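Long-range contacts in HTH-type transcriptional regulator ascG (Escherichia coli, PDB 3BRQ), which represses the asc operon of Escherichia coli by binding DNA sequence-specifically, as a member of the LacI family of transcriptional regulators: residues A137-I142 against F201-A206; A143-S148 against L176-K181; D91-I96 against R109-N114; P85-V90 against S148-T153; S250-V255 against S282-R287. All coordinates share one frame; numbering follows the deposited sequence.

Contact 1: residues A137-I142 against F201-A206; sequences AGHQEI and FSALVA
His139 and Ser202 supply the side-chain hydrogen bond of this contact: ND1 of His139 and OG of Ser202 stand only 2.5 Å apart in a nearly straight bond (175°) that either group could donate. The histidine follows the Schellman motif that ends helix 123-136 at Gly138. Its CG stands beside the backbone N (chi1 -71°), and ND1 at the ring edge meets Ser202 OG near the ring plane, while NE2 is hydrogen-bonded to Ile292 O. The same Ser202 OG lies 2.5 Å from water 1, which also accepts from Glu141 N. Backbone pairing adds Ser202 N to Glu141 O, 3.0 Å, where Ile142 and Ala203 start to run as parallel strands. Apolar contact is of two kinds. Ala203 CB sits over one face of the imidazole, 3.7 Å from His139 ND1, a CH-pi contact; Ile142 CG2 meets Val205 CG2 at 4.0 Å, the two side chains crossing at a slant. An alanine in place of His139 would probably leave Ser202 OG and Ile292 O without the imidazole and Ala203 CB without the ring it packs on. Gripped at both nitrogens and packed on one face, the ring is fixed in its rotation while it joins the loop to strand 203-206.

Contact 2: residues A143-S148 against L176-K181; sequences AFLTGS and LIANGK
Leu145 CD1 rests against Ala178 CB at 3.8 Å on one face of this parallel strand pair, where Leu194 of helix 184-197 covers both residues. The other face carries Phe144 and Ile177; the Phe144 ring stacks with Tyr161 of helix 152-167, which Ile177 also touches. There Thr146 CG2 meets Ile177 CG2 at 3.6 Å, the two side chains crossing at about a right angle, and the same methyl touches the edge of the Phe144 ring. Between the faces runs the backbone ladder: Phe144 N to Leu176 O, Ala178 N to Phe144 O (2.8 Å) and Thr146 N to Ala178 O. Outward along the strands the contact turns polar at Thr146. Its OG1 lies between the backbone N and the carbonyl carbon (chi1 85°) and donates to Gly147 O, 2.9 Å away. It also accepts two weak bonds, from Asn179 ND2 and from Gly180 N, each 3.4 Å long. A CB on Gly180 would collide with Thr146 O, so the close approach of the chains here depends on that residue having none. Thr146 therefore works in two directions: its methyl packs on Ile177 and the Phe144 ring edge within a beta-alpha-beta unit, and its hydroxyl, donating to Gly147 O, gathers weak bonds from Asn179 and Gly180 across the contact.

Contact 3: residues D91-I96 against R109-N114; sequences DEIDDI and RRLRKN
Asp94 and the loop 112-114 form the close-fitting part of this contact. OD1 accepts from Asn114 N at 2.9 Å, a nearly straight bond (171°), and from Asn114 ND2 at 3.1 Å. Both donors come from the same face of the carboxylate, the backbone N from above its plane and ND2 on the anti side, tilted less far out of it. OD2 takes Lys113 N at 3.1 Å, also from above the plane, and more weakly Arg112 N. CG of Asp94 lies beside its own backbone N (chi1 -85°). Next to the carboxylate, Leu111 CD1 touches Asp94 OD1, and Ile93 CG2 touches Leu111 CD2 at 3.7 Å, the side chains crossing at about a right angle, with Val106 of strand 104-107 against both. An alanine in place of Asp94 would probably leave the amides of Lys113 and Asn114 without their acceptor and let the 112-114 loop shift. The solvent side is slacker. Asp91 OD1 meets Arg112 NE in a weak salt bridge of 3.3 Å, at the guanidinium edge but with the two planes 63° apart. The Lys113 chain leads away from Asp94, its NZ forming a salt bridge with Asp98. One carboxylate on helix 90-98 thus gathers the N-H groups of an irregular loop, and its negative charge is probably offset by several N-H dipoles rather than by one cation in contact.

Contact 4: residues P85-V90 against S148-T153; sequences PRFLSV and SMDSPT. With SO4 (sulfate ion), chain F.
Arg86 and Ser151 are joined through a sulfate ion, and no hydrogen bond passes directly between their two segments. In the arginine CG is anti to the backbone N (chi1 176°), and a bend at chi3 brings NE round to donate almost straight to sulfate O2 at 3.1 Å; NH2 reaches O3 at 2.9 Å. Ser151 OG grips the same O3 at 2.7 Å, and its CB lies over one face of the guanidinium toward the rim. Thr153 OG1 donates to sulfate O1 at 2.6 Å, and the backbone N of Thr153 bonds to that oxygen too. Since Ser151 is the N-cap of helix 152-167, the anion sits at a helix start, and the N-terminal end of the helix would probably help to balance its charge. The ion probably comes from the crystallisation liquor; Tyr84 OH and Gly33 N bind it as well. The site lies between two lobes, one with a parallel sheet and one with a mixed sheet: residues 85-90 follow strand 80-84 of the first, and residues 148-153 lead from strand 142-145 of the second. This is the interlobe cleft of the periplasmic-binding-protein fold, where LacI relatives bind their effectors, so the sulfate is consistent with an effector pocket. Arg86 NH1 forms a salt bridge of 3.3 Å with Asp150 OD1, the guanidinium and carboxylate planes 62° apart. That oxygen also accepts from Ser148 OG at 2.7 Å, and Ser148 OG in turn meets Trp182 NE1. Asp150 OD2 approaches Phe87 CZ at 3.7 Å, while Arg86 CG lies above the centre of the same ring.

Contact 5: residues S250-V255 against S282-R287; sequences SVKIPV and SGKLIR
Ser250 O accepts from Ile286 N at 2.7 Å, the shortest hydrogen bond between these antiparallel strands, and Ser250 N returns one to Ile286 O at 3.0 Å. Two residues on, Lys252 N donates to Lys284 O over 2.8 Å. Between these hydrogen-bonded pairs stands Val251 opposite Leu285, a non-hydrogen-bonded pair whose side chains cross at about a right angle, with CG2 of Val251 4.0 Å from CD1 of Leu285. These two face helix 123-136, where Val251 touches Ala130 and Leu285 touches Glu133. The opposite face of the ribbon carries Lys252 and Lys284 lying side by side and pointing the same way, with Lys284 CG between its backbone N and carbonyl carbon (chi1 36°). Lys284 NZ rests 3.6 Å from Lys252 CD, while the two ammonium nitrogens are 4.3 Å apart, which is likely to cost some energy. Ile286 CD1 closes in on Lys252 CD at 4.1 Å. Beyond the strands Pro254, at the centre of an inverse gamma turn and at the N-cap of helix 255-270, sets its CD 3.5 Å from Ser282 O. The pairing places 284-286 antiparallel on 249-252 as the last strand of an otherwise parallel sheet, within the periplasmic-binding-protein-like domain of this repressor.

Overall arrangement
Contacts 1, 2 and 5 belong to one mixed sheet. Contacts 1 and 2 are buried and share strand 142-145, which lies between 177-178 and 203-206; the two contacts meet through backbone bonds and the packing of Leu145 on Leu204. Contact 5 closes the opposite edge of that sheet, is only partly buried and carries charged lysines. Contacts 3 and 4 are held by carboxylates, guanidinium groups and an anion instead of strand ladders. Arg109 joins these two, its NH1 bonding to Pro85 O and Leu88 O. Contact 3, partly buried, lies in the other lobe, about 36 Å centre to centre from contact 1, whereas contact 4 spans the cleft and shares Ser148 with contact 2.

Contact 1: residues A137-I142 against F201-A206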
# COMPACT_ATOMS: atom_id res chain seq x y z
N ALA B 137 -7.75 -29.18 11.62
CA ALA B 137 -9.10 -29.17 11.04
C ALA B 137 -9.34 -30.28 10.00
O ALA B 137 -10.41 -30.35 9.41
CB ALA B 137 -9.48 -27.80 10.48
N GLY B 138 -8.37 -31.18 9.82
CA GLY B 138 -8.51 -32.30 8.89
C GLY B 138 -7.85 -32.22 7.51
O GLY B 138 -8.02 -33.10 6.69
N HIS B 139 -7.07 -31.17 7.26
CA HIS B 139 -6.46 -30.99 5.93
C HIS B 139 -5.12 -31.67 5.87
O HIS B 139 -4.21 -31.24 6.54
CB HIS B 139 -6.29 -29.50 5.65
CG HIS B 139 -7.57 -28.78 5.40
ND1 HIS B 139 -8.29 -28.94 4.23
CD2 HIS B 139 -8.26 -27.88 6.14
CE1 HIS B 139 -9.36 -28.16 4.27
NE2 HIS B 139 -9.34 -27.49 5.40
N GLN B 140 -4.99 -32.73 5.07
CA GLN B 140 -3.71 -33.42 4.91
C GLN B 140 -2.94 -32.97 3.64
O GLN B 140 -1.73 -33.17 3.56
CB GLN B 140 -3.90 -34.95 4.88
CG GLN B 140 -4.49 -35.64 6.15
CD GLN B 140 -3.54 -35.60 7.33
OE1 GLN B 140 -3.75 -34.84 8.30
NE2 GLN B 140 -2.47 -36.42 7.27
N GLU B 141 -3.63 -32.40 2.65
CA GLU B 141 -3.01 -32.09 1.37
C GLU B 141 -3.18 -30.58 1.22
O GLU B 141 -4.28 -30.06 0.93
CB GLU B 141 -3.69 -32.88 0.25
CG GLU B 141 -3.65 -34.39 0.45
CD GLU B 141 -4.54 -35.11 -0.57
OE1 GLU B 141 -5.69 -35.45 -0.21
OE2 GLU B 141 -4.10 -35.33 -1.73
N ILE B 142 -2.08 -29.88 1.49
CA ILE B 142 -2.12 -28.43 1.58
C ILE B 142 -1.14 -27.85 0.55
O ILE B 142 0.05 -28.20 0.58
CB ILE B 142 -1.72 -27.95 3.04
CG1 ILE B 142 -2.61 -28.62 4.11
CG2 ILE B 142 -1.73 -26.44 3.10
CD1 ILE B 142 -2.17 -28.37 5.59
N PHE B 201 -5.37 -31.05 -3.65
CA PHE B 201 -5.24 -30.36 -2.40
C PHE B 201 -6.61 -29.86 -1.89
O PHE B 201 -7.47 -29.49 -2.72
CB PHE B 201 -4.18 -29.23 -2.53
CG PHE B 201 -4.48 -28.20 -3.62
CD1 PHE B 201 -5.17 -27.05 -3.31
CD2 PHE B 201 -4.05 -28.40 -4.95
CE1 PHE B 201 -5.46 -26.12 -4.26
CE2 PHE B 201 -4.34 -27.48 -5.94
CZ PHE B 201 -5.04 -26.33 -5.59
N SER B 202 -6.81 -29.83 -0.57
CA SER B 202 -8.05 -29.30 0.06
C SER B 202 -7.90 -27.89 0.64
O SER B 202 -8.90 -27.22 0.95
CB SER B 202 -8.64 -30.28 1.13
OG SER B 202 -7.78 -30.44 2.26
N ALA B 203 -6.66 -27.41 0.74
CA ALA B 203 -6.44 -26.09 1.30
C ALA B 203 -5.23 -25.47 0.62
O ALA B 203 -4.34 -26.19 0.19
CB ALA B 203 -6.24 -26.18 2.86
N LEU B 204 -5.22 -24.14 0.52
CA LEU B 204 -4.11 -23.39 -0.07
C LEU B 204 -3.68 -22.27 0.89
O LEU B 204 -4.53 -21.43 1.32
CB LEU B 204 -4.52 -22.74 -1.43
CG LEU B 204 -3.43 -21.74 -1.88
CD1 LEU B 204 -2.63 -22.30 -2.99
CD2 LEU B 204 -4.02 -20.39 -2.30
N VAL B 205 -2.38 -22.24 1.21
CA VAL B 205 -1.82 -21.14 2.04
C VAL B 205 -1.05 -20.24 1.10
O VAL B 205 -0.09 -20.72 0.47
CB VAL B 205 -0.91 -21.69 3.17
CG1 VAL B 205 -0.27 -20.56 3.98
CG2 VAL B 205 -1.74 -22.60 4.11
N ALA B 206 -1.51 -18.98 0.92
CA ALA B 206 -0.79 -17.98 0.11
C ALA B 206 0.02 -17.11 1.04
O ALA B 206 -0.49 -16.69 2.06
CB ALA B 206 -1.77 -17.08 -0.68
O HOH W 1 -6.77 -32.75 2.57

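Contact 2: residues A143-S148 against L176-K181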
# COMPACT_ATOMS: atom_id res chain seq x y z
N ALA B 143 -1.64 -27.00 -0.34
CA ALA B 143 -0.81 -26.22 -1.27
C ALA B 143 -0.19 -24.97 -0.62
O ALA B 143 -0.71 -24.46 0.36
CB ALA B 143 -1.63 -25.84 -2.52
N PHE B 144 0.92 -24.49 -1.15
CA PHE B 144 1.57 -23.34 -0.61
C PHE B 144 2.08 -22.46 -1.78
O PHE B 144 2.78 -22.92 -2.68
CB PHE B 144 2.74 -23.73 0.29
CG PHE B 144 3.29 -22.59 1.10
CD1 PHE B 144 2.72 -22.23 2.35
CD2 PHE B 144 4.41 -21.87 0.62
CE1 PHE B 144 3.26 -21.15 3.10
CE2 PHE B 144 4.97 -20.82 1.38
CZ PHE B 144 4.41 -20.47 2.64
N LEU B 145 1.65 -21.19 -1.75
CA LEU B 145 2.18 -20.16 -2.62
C LEU B 145 3.23 -19.27 -1.94
O LEU B 145 2.92 -18.50 -1.02
CB LEU B 145 1.04 -19.26 -3.11
CG LEU B 145 0.29 -19.54 -4.42
CD1 LEU B 145 -0.06 -20.96 -4.54
CD2 LEU B 145 -0.98 -18.66 -4.49
N THR B 146 4.46 -19.34 -2.42
CA THR B 146 5.54 -18.52 -1.86
C THR B 146 5.56 -17.10 -2.36
O THR B 146 4.94 -16.75 -3.36
CB THR B 146 6.96 -19.18 -2.11
OG1 THR B 146 7.45 -18.81 -3.41
CG2 THR B 146 6.81 -20.67 -2.11
N GLY B 147 6.24 -16.25 -1.60
CA GLY B 147 6.58 -14.91 -2.10
C GLY B 147 7.90 -14.97 -2.81
O GLY B 147 8.44 -16.09 -3.04
N SER B 148 8.50 -13.79 -3.07
CA SER B 148 9.77 -13.76 -3.78
C SER B 148 10.91 -14.49 -3.01
O SER B 148 10.95 -14.52 -1.78
CB SER B 148 10.19 -12.34 -4.08
OG SER B 148 10.33 -11.61 -2.88
N LEU B 176 3.11 -29.41 -4.63
CA LEU B 176 2.13 -28.58 -3.96
C LEU B 176 2.64 -27.17 -3.64
O LEU B 176 1.94 -26.41 -3.04
CB LEU B 176 1.59 -29.24 -2.69
CG LEU B 176 0.66 -30.45 -2.95
CD1 LEU B 176 0.42 -31.24 -1.65
CD2 LEU B 176 -0.68 -29.94 -3.55
N ILE B 177 3.90 -26.86 -3.96
CA ILE B 177 4.45 -25.52 -3.69
C ILE B 177 4.60 -24.81 -5.02
O ILE B 177 5.25 -25.32 -5.95
CB ILE B 177 5.85 -25.59 -2.99
CG1 ILE B 177 5.73 -26.24 -1.58
CG2 ILE B 177 6.43 -24.17 -2.88
CD1 ILE B 177 7.05 -26.82 -1.04
N ALA B 178 4.02 -23.63 -5.11
CA ALA B 178 4.08 -22.83 -6.33
C ALA B 178 4.84 -21.54 -5.96
O ALA B 178 4.47 -20.87 -4.98
CB ALA B 178 2.66 -22.49 -6.78
N ASN B 179 5.90 -21.20 -6.70
CA ASN B 179 6.68 -19.99 -6.40
C ASN B 179 5.94 -18.77 -6.97
O ASN B 179 5.49 -18.79 -8.12
CB ASN B 179 8.07 -20.08 -7.00
CG ASN B 179 8.90 -21.23 -6.41
OD1 ASN B 179 9.68 -21.85 -7.13
ND2 ASN B 179 8.76 -21.50 -5.11
N GLY B 180 5.75 -17.75 -6.15
CA GLY B 180 4.93 -16.59 -6.51
C GLY B 180 5.77 -15.34 -6.30
O GLY B 180 6.98 -15.43 -5.96
N LYS B 181 5.17 -14.18 -6.51
CA LYS B 181 5.94 -12.92 -6.55
C LYS B 181 5.21 -11.82 -5.81
O LYS B 181 5.57 -10.66 -6.00
CB LYS B 181 6.16 -12.39 -7.98
CG LYS B 181 6.27 -13.40 -9.08
CD LYS B 181 7.19 -12.95 -10.21
CE LYS B 181 8.55 -13.72 -10.13
NZ LYS B 181 9.31 -13.68 -11.44

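Contact 3: residues D91-I96 against R109-N114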
# COMPACT_ATOMS: atom_id res chain seq x y z
N ASP B 91 24.64 -10.86 10.42
CA ASP B 91 25.99 -10.50 10.77
C ASP B 91 26.38 -9.14 10.24
O ASP B 91 27.05 -8.41 10.94
CB ASP B 91 26.99 -11.54 10.27
CG ASP B 91 26.82 -12.87 10.97
OD1 ASP B 91 26.41 -12.86 12.14
OD2 ASP B 91 27.13 -13.92 10.36
N GLU B 92 26.01 -8.83 9.00
CA GLU B 92 26.26 -7.46 8.49
C GLU B 92 25.58 -6.41 9.36
O GLU B 92 26.17 -5.38 9.67
CB GLU B 92 25.81 -7.32 7.05
CG GLU B 92 26.77 -8.01 6.09
CD GLU B 92 26.27 -8.03 4.63
OE1 GLU B 92 25.15 -8.48 4.35
OE2 GLU B 92 27.05 -7.59 3.77
N ILE B 93 24.35 -6.68 9.77
CA ILE B 93 23.64 -5.77 10.66
C ILE B 93 24.37 -5.65 12.02
O ILE B 93 24.58 -4.54 12.50
CB ILE B 93 22.14 -6.13 10.78
CG1 ILE B 93 21.47 -6.11 9.37
CG2 ILE B 93 21.43 -5.09 11.70
CD1 ILE B 93 20.26 -7.12 9.15
N ASP B 94 24.82 -6.78 12.61
CA ASP B 94 25.55 -6.70 13.87
C ASP B 94 26.82 -5.83 13.71
O ASP B 94 27.18 -5.04 14.59
CB ASP B 94 25.91 -8.12 14.39
CG ASP B 94 24.78 -8.79 15.19
OD1 ASP B 94 24.16 -8.11 16.04
OD2 ASP B 94 24.52 -10.01 14.98
N ASP B 95 27.49 -5.96 12.57
CA ASP B 95 28.73 -5.21 12.35
C ASP B 95 28.41 -3.73 12.25
O ASP B 95 29.13 -2.89 12.81
CB ASP B 95 29.43 -5.68 11.09
CG ASP B 95 30.17 -7.02 11.29
OD1 ASP B 95 30.37 -7.46 12.43
OD2 ASP B 95 30.56 -7.62 10.26
N ILE B 96 27.32 -3.40 11.58
CA ILE B 96 26.92 -2.00 11.50
C ILE B 96 26.74 -1.43 12.89
O ILE B 96 27.31 -0.38 13.20
CB ILE B 96 25.71 -1.79 10.55
CG1 ILE B 96 26.18 -1.90 9.10
CG2 ILE B 96 25.08 -0.38 10.69
CD1 ILE B 96 25.18 -2.53 8.19
N ARG B 109 14.10 -8.56 11.58
CA ARG B 109 15.23 -9.52 11.54
C ARG B 109 15.70 -9.71 12.99
O ARG B 109 15.76 -8.75 13.78
CB ARG B 109 16.40 -9.00 10.67
CG ARG B 109 16.02 -8.27 9.34
CD ARG B 109 15.53 -9.23 8.18
NE ARG B 109 16.60 -10.18 7.96
CZ ARG B 109 17.63 -9.96 7.15
NH1 ARG B 109 17.64 -8.89 6.36
NH2 ARG B 109 18.63 -10.88 7.05
N ARG B 110 16.02 -10.95 13.36
CA ARG B 110 16.51 -11.25 14.73
C ARG B 110 18.03 -11.25 14.81
O ARG B 110 18.66 -12.04 14.14
CB ARG B 110 15.96 -12.61 15.21
CG ARG B 110 16.28 -12.89 16.72
CD ARG B 110 15.51 -14.08 17.29
NE ARG B 110 15.32 -15.12 16.29
CZ ARG B 110 14.86 -16.35 16.54
NH1 ARG B 110 14.53 -16.73 17.77
NH2 ARG B 110 14.74 -17.21 15.52
N LEU B 111 18.62 -10.36 15.61
CA LEU B 111 20.08 -10.29 15.68
C LEU B 111 20.74 -11.36 16.56
O LEU B 111 20.12 -11.88 17.51
CB LEU B 111 20.55 -8.89 16.09
CG LEU B 111 20.31 -7.76 15.06
CD1 LEU B 111 21.10 -6.54 15.43
CD2 LEU B 111 20.65 -8.17 13.64
N ARG B 112 21.99 -11.71 16.24
CA ARG B 112 22.72 -12.75 16.96
C ARG B 112 23.44 -12.15 18.16
O ARG B 112 23.18 -12.54 19.30
CB ARG B 112 23.71 -13.45 16.01
CG ARG B 112 24.44 -14.67 16.61
CD ARG B 112 25.51 -15.29 15.67
NE ARG B 112 25.21 -15.15 14.24
CZ ARG B 112 24.22 -15.77 13.59
NH1 ARG B 112 23.39 -16.59 14.23
NH2 ARG B 112 24.04 -15.54 12.28
N LYS B 113 24.33 -11.20 17.89
CA LYS B 113 25.03 -10.46 18.94
C LYS B 113 24.12 -9.39 19.60
O LYS B 113 23.75 -9.54 20.76
CB LYS B 113 26.33 -9.89 18.40
CG LYS B 113 27.18 -9.15 19.39
CD LYS B 113 28.38 -8.52 18.67
CE LYS B 113 29.08 -7.49 19.54
NZ LYS B 113 28.07 -6.58 20.20
N ASN B 114 23.72 -8.35 18.87
CA ASN B 114 22.94 -7.25 19.46
C ASN B 114 21.43 -7.47 19.45
O ASN B 114 20.67 -6.68 18.85
CB ASN B 114 23.29 -5.92 18.80
CG ASN B 114 24.78 -5.62 18.83
OD1 ASN B 114 25.32 -5.16 19.84
ND2 ASN B 114 25.46 -5.85 17.71

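Contact 4: residues P85-V90 against S148-T153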
# COMPACT_ATOMS: atom_id res chain seq x y z
N PRO B 85 15.74 -4.00 6.63
CA PRO B 85 16.47 -4.47 5.49
C PRO B 85 15.91 -5.78 4.91
O PRO B 85 15.51 -6.71 5.66
CB PRO B 85 17.87 -4.73 6.09
CG PRO B 85 17.60 -5.19 7.43
CD PRO B 85 16.25 -4.63 7.85
N ARG B 86 15.89 -5.88 3.57
CA ARG B 86 15.61 -7.16 2.94
C ARG B 86 16.94 -7.88 2.81
O ARG B 86 17.01 -9.07 3.15
CB ARG B 86 14.98 -7.02 1.53
CG ARG B 86 14.80 -8.40 0.86
CD ARG B 86 13.82 -8.46 -0.26
NE ARG B 86 12.41 -8.29 0.17
CZ ARG B 86 11.43 -8.25 -0.71
NH1 ARG B 86 11.77 -8.40 -1.99
NH2 ARG B 86 10.14 -8.08 -0.34
N PHE B 87 17.99 -7.19 2.34
CA PHE B 87 19.21 -7.89 1.86
C PHE B 87 20.36 -8.10 2.86
O PHE B 87 21.08 -9.12 2.77
CB PHE B 87 19.72 -7.26 0.54
CG PHE B 87 18.71 -7.31 -0.57
CD1 PHE B 87 18.56 -8.48 -1.36
CD2 PHE B 87 17.85 -6.24 -0.79
CE1 PHE B 87 17.62 -8.54 -2.37
CE2 PHE B 87 16.88 -6.29 -1.80
CZ PHE B 87 16.74 -7.40 -2.58
N LEU B 88 20.60 -7.15 3.77
CA LEU B 88 21.74 -7.29 4.70
C LEU B 88 21.61 -8.57 5.51
O LEU B 88 20.53 -8.89 5.95
CB LEU B 88 21.87 -6.10 5.62
CG LEU B 88 22.41 -4.79 5.02
CD1 LEU B 88 21.95 -3.58 5.86
CD2 LEU B 88 23.93 -4.82 4.94
N SER B 89 22.71 -9.31 5.68
CA SER B 89 22.68 -10.50 6.53
C SER B 89 22.64 -10.03 7.97
O SER B 89 23.05 -8.91 8.30
CB SER B 89 23.93 -11.33 6.32
OG SER B 89 25.02 -10.62 6.82
N VAL B 90 22.11 -10.86 8.85
CA VAL B 90 22.21 -10.64 10.32
C VAL B 90 23.59 -10.14 10.81
O VAL B 90 23.70 -9.11 11.52
CB VAL B 90 21.68 -11.91 11.07
CG1 VAL B 90 22.34 -12.15 12.42
CG2 VAL B 90 20.16 -11.78 11.19
N SER B 148 8.50 -13.79 -3.07
CA SER B 148 9.77 -13.76 -3.78
C SER B 148 10.91 -14.49 -3.01
O SER B 148 10.95 -14.52 -1.78
CB SER B 148 10.19 -12.34 -4.08
OG SER B 148 10.33 -11.61 -2.88
N MSE B 149 11.86 -15.09 -3.71
CA MSE B 149 12.78 -15.92 -2.91
C MSE B 149 13.95 -15.14 -2.23
O MSE B 149 14.77 -15.72 -1.47
CB MSE B 149 13.19 -17.18 -3.65
CG MSE B 149 11.99 -18.26 -3.74
SE MSE B 149 10.85 -18.47 -2.10
CE MSE B 149 12.22 -19.35 -1.04
N ASP B 150 13.98 -13.84 -2.49
CA ASP B 150 14.96 -12.92 -1.90
C ASP B 150 14.46 -12.33 -0.58
O ASP B 150 15.16 -11.54 0.06
CB ASP B 150 15.38 -11.79 -2.89
CG ASP B 150 14.20 -10.89 -3.36
OD1 ASP B 150 13.04 -11.21 -3.09
OD2 ASP B 150 14.45 -9.86 -4.06
N SER B 151 13.24 -12.71 -0.16
CA SER B 151 12.60 -12.02 0.99
C SER B 151 12.68 -12.92 2.21
O SER B 151 12.16 -14.00 2.15
CB SER B 151 11.11 -11.78 0.68
OG SER B 151 10.31 -11.70 1.86
N PRO B 152 13.31 -12.47 3.30
CA PRO B 152 13.30 -13.16 4.57
C PRO B 152 11.93 -13.61 5.02
O PRO B 152 11.81 -14.71 5.56
CB PRO B 152 13.87 -12.10 5.53
CG PRO B 152 14.79 -11.36 4.73
CD PRO B 152 14.18 -11.29 3.37
N THR B 153 10.91 -12.76 4.81
CA THR B 153 9.58 -13.05 5.25
C THR B 153 9.03 -14.20 4.43
O THR B 153 8.35 -15.09 4.96
CB THR B 153 8.65 -11.79 5.07
OG1 THR B 153 9.13 -10.74 5.91
CG2 THR B 153 7.20 -12.08 5.44
S SO4 F . 10.68 -8.60 3.52
O1 SO4 F . 10.92 -9.68 4.42
O2 SO4 F . 11.97 -7.93 3.21
O3 SO4 F . 9.91 -9.03 2.38
O4 SO4 F . 9.74 -7.71 4.19

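Contact 5: residues S250-V255 against S282-R287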
# COMPACT_ATOMS: atom_id res chain seq x y z
N SER B 250 -6.96 -14.54 7.17
CA SER B 250 -5.62 -13.97 7.02
C SER B 250 -4.87 -13.84 8.35
O SER B 250 -5.45 -13.58 9.38
CB SER B 250 -5.66 -12.61 6.36
OG SER B 250 -4.33 -12.21 5.96
N VAL B 251 -3.56 -14.04 8.29
CA VAL B 251 -2.69 -13.86 9.41
C VAL B 251 -2.40 -12.36 9.62
O VAL B 251 -1.82 -11.71 8.78
CB VAL B 251 -1.36 -14.71 9.24
CG1 VAL B 251 -0.43 -14.45 10.36
CG2 VAL B 251 -1.69 -16.18 9.22
N LYS B 252 -2.79 -11.82 10.78
CA LYS B 252 -2.51 -10.45 11.12
C LYS B 252 -1.21 -10.31 11.90
O LYS B 252 -0.99 -11.02 12.89
CB LYS B 252 -3.66 -9.83 11.92
CG LYS B 252 -3.49 -8.32 12.18
CD LYS B 252 -4.74 -7.83 12.89
CE LYS B 252 -4.81 -6.30 12.85
NZ LYS B 252 -4.02 -5.69 13.95
N ILE B 253 -0.36 -9.40 11.42
CA ILE B 253 0.92 -9.04 12.04
C ILE B 253 0.65 -7.80 12.87
O ILE B 253 -0.01 -6.87 12.39
CB ILE B 253 2.05 -8.78 10.94
CG1 ILE B 253 2.11 -9.95 9.91
CG2 ILE B 253 3.46 -8.50 11.54
CD1 ILE B 253 2.44 -11.37 10.48
N PRO B 254 1.16 -7.77 14.13
CA PRO B 254 1.02 -6.62 15.00
C PRO B 254 1.96 -5.47 14.57
O PRO B 254 2.80 -5.00 15.35
CB PRO B 254 1.40 -7.17 16.37
CG PRO B 254 2.37 -8.30 16.07
CD PRO B 254 1.93 -8.87 14.75
N VAL B 255 1.81 -5.02 13.33
CA VAL B 255 2.64 -3.94 12.80
C VAL B 255 2.69 -2.73 13.73
O VAL B 255 3.76 -2.28 14.12
CB VAL B 255 2.15 -3.49 11.36
CG1 VAL B 255 2.88 -2.22 10.88
CG2 VAL B 255 2.38 -4.59 10.39
N SER B 282 4.22 -12.02 17.26
CA SER B 282 3.64 -13.14 16.53
C SER B 282 2.30 -12.65 15.99
O SER B 282 1.63 -11.82 16.60
CB SER B 282 3.40 -14.35 17.46
OG SER B 282 2.75 -13.93 18.68
N GLY B 283 1.93 -13.16 14.83
CA GLY B 283 0.64 -12.85 14.25
C GLY B 283 -0.43 -13.81 14.76
O GLY B 283 -0.12 -14.83 15.42
N LYS B 284 -1.68 -13.45 14.46
CA LYS B 284 -2.85 -14.26 14.78
C LYS B 284 -3.60 -14.49 13.48
O LYS B 284 -3.75 -13.57 12.70
CB LYS B 284 -3.79 -13.54 15.77
CG LYS B 284 -3.86 -12.02 15.55
CD LYS B 284 -5.03 -11.29 16.30
CE LYS B 284 -4.81 -9.76 16.22
NZ LYS B 284 -6.04 -8.88 16.04
N LEU B 285 -4.02 -15.72 13.24
CA LEU B 285 -4.83 -16.04 12.08
C LEU B 285 -6.25 -15.52 12.36
O LEU B 285 -6.83 -15.78 13.43
CB LEU B 285 -4.86 -17.55 11.82
CG LEU B 285 -5.91 -17.93 10.78
CD1 LEU B 285 -5.53 -17.37 9.39
CD2 LEU B 285 -6.04 -19.44 10.73
N ILE B 286 -6.76 -14.70 11.45
CA ILE B 286 -8.12 -14.23 11.56
C ILE B 286 -8.97 -15.14 10.70
O ILE B 286 -8.76 -15.23 9.49
CB ILE B 286 -8.24 -12.77 11.13
CG1 ILE B 286 -7.25 -11.93 11.96
CG2 ILE B 286 -9.73 -12.28 11.25
CD1 ILE B 286 -7.76 -10.65 12.56
N ARG B 287 -9.93 -15.82 11.33
CA ARG B 287 -10.70 -16.86 10.68
C ARG B 287 -11.93 -16.30 10.06
O ARG B 287 -12.75 -15.73 10.78
CB ARG B 287 -11.07 -17.95 11.68
CG ARG B 287 -9.86 -18.76 12.08
CD ARG B 287 -10.10 -19.59 13.34
NE ARG B 287 -8.79 -19.88 13.94
CZ ARG B 287 -8.20 -19.11 14.84
NH1 ARG B 287 -8.80 -18.03 15.32
NH2 ARG B 287 -6.99 -19.44 15.28